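Local coordinates for ABC transporter substrate-binding protein (Staphylococcus aureus subsp. aureus NCTC 8325, PDB 3UN6) that binds zinc and probably serves as the periplasmic-binding-protein-like, ligand-capturing component of an ABC-type import system whose natural substrate is not established, at residues P43-A48 against D259-H264. Sequence-based numbering, arbitrary orientation.
Sequences PITHSA and DIMTHH. With ZN (zinc ion), chain B.
The carbonyl O of Thr45, a residue that meets Met261 across the contact, accepts two bonds, from the backbone N of Ala48 at 3.2 Å and from the hydroxyl of Tyr281; Thr45 OG1 is paired separately with OG1 of Thr279. With CG2 beside the backbone N (OG1 at chi1 67°), threonine offers two different branches, sending the hydroxyl to Thr279 and laying the methyl CG2 3.6 Å from SE of Met261. Methionine, present as selenomethionine with SE in the sulfur position, suits this place by its long, unbranched chain: CG beside the backbone N (chi1 -62°) and an extended chi2 carry SE to that methyl, while CG lies 3.9 Å from CB of Ala48. A residue as small as alanine lets the helix come close, CA of Ala48 and CA of Met261 lying 6.6 Å apart. In this periplasmic-binding-protein fold, 43-48 belongs to the loop, with a 3-10 turn at 45-47, that leads from strand 36-41 to helix 48-58; helix 254-264 packs against it through Met261 and Ile260. The next residue, His46, faces away from helix 254-264 and binds zinc through ND1 at 2.1 Å, in company with Cys220, Cys221 and a water; its ring also stacks with His114. Branched Ile260 brings CG2 within 3.9 Å of Ala48 O and touches Met51 and Met52 of helix 48-58. One turn on, His264 donates ND1 to Ile260 O at 3.2 Å, a nearly straight bond (168°) with the carbonyl oxygen in the plane of the imidazole.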
loop_
_atom_site.group_PDB
_atom_site.type_symbol
_atom_site.label_atom_id
_atom_site.label_comp_id
_atom_site.label_asym_id
_atom_site.label_seq_id
_atom_site.Cartn_x
_atom_site.Cartn_y
_atom_site.Cartn_z
ATOM N N PRO A 43 -2.533 -8.543 -3.386
ATOM C CA PRO A 43 -1.418 -9.412 -2.938
ATOM C C PRO A 43 -0.031 -8.739 -3.046
ATOM O O PRO A 43 0.817 -9.143 -3.819
ATOM C CB PRO A 43 -1.526 -10.622 -3.872
ATOM C CG PRO A 43 -2.033 -10.036 -5.166
ATOM C CD PRO A 43 -2.940 -8.871 -4.773
ATOM N N ILE A 44 0.159 -7.716 -2.227
ATOM C CA ILE A 44 1.377 -6.945 -2.174
ATOM C C ILE A 44 1.826 -6.968 -0.716
ATOM O O ILE A 44 1.022 -7.268 0.168
ATOM C CB ILE A 44 1.124 -5.525 -2.601
ATOM C CG1 ILE A 44 -0.027 -4.919 -1.766
ATOM C CG2 ILE A 44 0.799 -5.481 -4.110
ATOM C CD1 ILE A 44 -0.360 -3.467 -2.103
ATOM N N THR A 45 3.091 -6.662 -0.458
ATOM C CA THR A 45 3.604 -6.677 0.930
ATOM C C THR A 45 2.876 -5.687 1.832
ATOM O O THR A 45 2.863 -5.850 3.059
ATOM C CB THR A 45 5.103 -6.352 1.021
ATOM O OG1 THR A 45 5.333 -4.989 0.642
ATOM C CG2 THR A 45 5.932 -7.306 0.153
ATOM N N HIS A 46 2.253 -4.678 1.240
ATOM C CA HIS A 46 1.574 -3.682 2.038
ATOM C C HIS A 46 0.339 -4.200 2.733
ATOM O O HIS A 46 -0.163 -3.548 3.653
ATOM C CB HIS A 46 1.233 -2.433 1.225
ATOM C CG HIS A 46 2.431 -1.776 0.622
ATOM N ND1 HIS A 46 2.338 -0.687 -0.207
ATOM C CD2 HIS A 46 3.746 -2.097 0.684
ATOM C CE1 HIS A 46 3.547 -0.332 -0.597
ATOM N NE2 HIS A 46 4.421 -1.175 -0.073
ATOM N N SER A 47 -0.136 -5.369 2.322
ATOM C CA SER A 47 -1.321 -5.950 2.932
ATOM C C SER A 47 -1.028 -7.212 3.714
ATOM O O SER A 47 -1.952 -7.823 4.230
ATOM C CB SER A 47 -2.352 -6.277 1.823
ATOM O OG SER A 47 -1.946 -7.424 1.104
ATOM N N ALA A 48 0.250 -7.594 3.826
ATOM C CA ALA A 48 0.652 -8.862 4.433
ATOM C C ALA A 48 0.343 -8.981 5.929
ATOM O O ALA A 48 0.209 -10.092 6.429
ATOM C CB ALA A 48 2.137 -9.105 4.189
ATOM N N ASP A 259 7.534 -16.267 5.363
ATOM C CA ASP A 259 6.682 -17.464 5.499
ATOM C C ASP A 259 5.185 -17.127 5.315
ATOM O O ASP A 259 4.459 -17.855 4.636
ATOM C CB ASP A 259 6.927 -18.147 6.856
ATOM C CG ASP A 259 8.351 -18.754 6.979
ATOM O OD1 ASP A 259 8.981 -19.047 5.942
ATOM O OD2 ASP A 259 8.826 -18.943 8.123
ATOM N N ILE A 260 4.730 -16.033 5.916
ATOM C CA ILE A 260 3.331 -15.592 5.720
ATOM C C ILE A 260 3.013 -15.375 4.247
ATOM O O ILE A 260 2.032 -15.881 3.728
ATOM C CB ILE A 260 3.028 -14.281 6.485
ATOM C CG1 ILE A 260 2.507 -14.594 7.891
ATOM C CG2 ILE A 260 1.970 -13.497 5.788
ATOM C CD1 ILE A 260 1.152 -15.375 7.901
HETATM N N MSE A 261 3.859 -14.610 3.576
HETATM C CA MSE A 261 3.636 -14.297 2.188
HETATM C C MSE A 261 3.758 -15.490 1.236
HETATM O O MSE A 261 2.954 -15.602 0.312
HETATM C CB MSE A 261 4.558 -13.170 1.749
HETATM C CG MSE A 261 4.289 -11.885 2.524
HETATM SE SE MSE A 261 5.265 -10.436 1.753
HETATM C CE MSE A 261 6.926 -10.954 2.051
ATOM N N THR A 262 4.726 -16.380 1.453
ATOM C CA THR A 262 4.880 -17.525 0.551
ATOM C C THR A 262 3.622 -18.357 0.579
ATOM O O THR A 262 3.201 -18.934 -0.435
ATOM C CB THR A 262 6.104 -18.401 0.888
ATOM O OG1 THR A 262 6.063 -18.779 2.270
ATOM C CG2 THR A 262 7.407 -17.648 0.605
ATOM N N HIS A 263 3.005 -18.415 1.745
ATOM C CA HIS A 263 1.794 -19.162 1.887
ATOM C C HIS A 263 0.649 -18.607 1.031
ATOM O O HIS A 263 0.020 -19.345 0.272
ATOM C CB HIS A 263 1.380 -19.180 3.361
ATOM C CG HIS A 263 0.144 -19.981 3.621
ATOM N ND1 HIS A 263 0.175 -21.328 3.896
ATOM C CD2 HIS A 263 -1.164 -19.627 3.624
ATOM C CE1 HIS A 263 -1.058 -21.771 4.073
ATOM N NE2 HIS A 263 -1.891 -20.758 3.910
ATOM N N HIS A 264 0.416 -17.302 1.134
ATOM C CA HIS A 264 -0.718 -16.635 0.494
ATOM C C HIS A 264 -0.530 -16.107 -0.905
ATOM O O HIS A 264 -1.491 -16.079 -1.681
ATOM C CB HIS A 264 -1.164 -15.448 1.353
ATOM C CG HIS A 264 -1.845 -15.847 2.618
ATOM N ND1 HIS A 264 -1.161 -16.084 3.794
ATOM C CD2 HIS A 264 -3.154 -16.065 2.890
ATOM C CE1 HIS A 264 -2.025 -16.416 4.738
ATOM N NE2 HIS A 264 -3.238 -16.420 4.215
HETATM ZN ZN ZN B . 0.737 0.540 -0.822
HETATM O O HOH W 1 0.527 -0.130 -3.105
#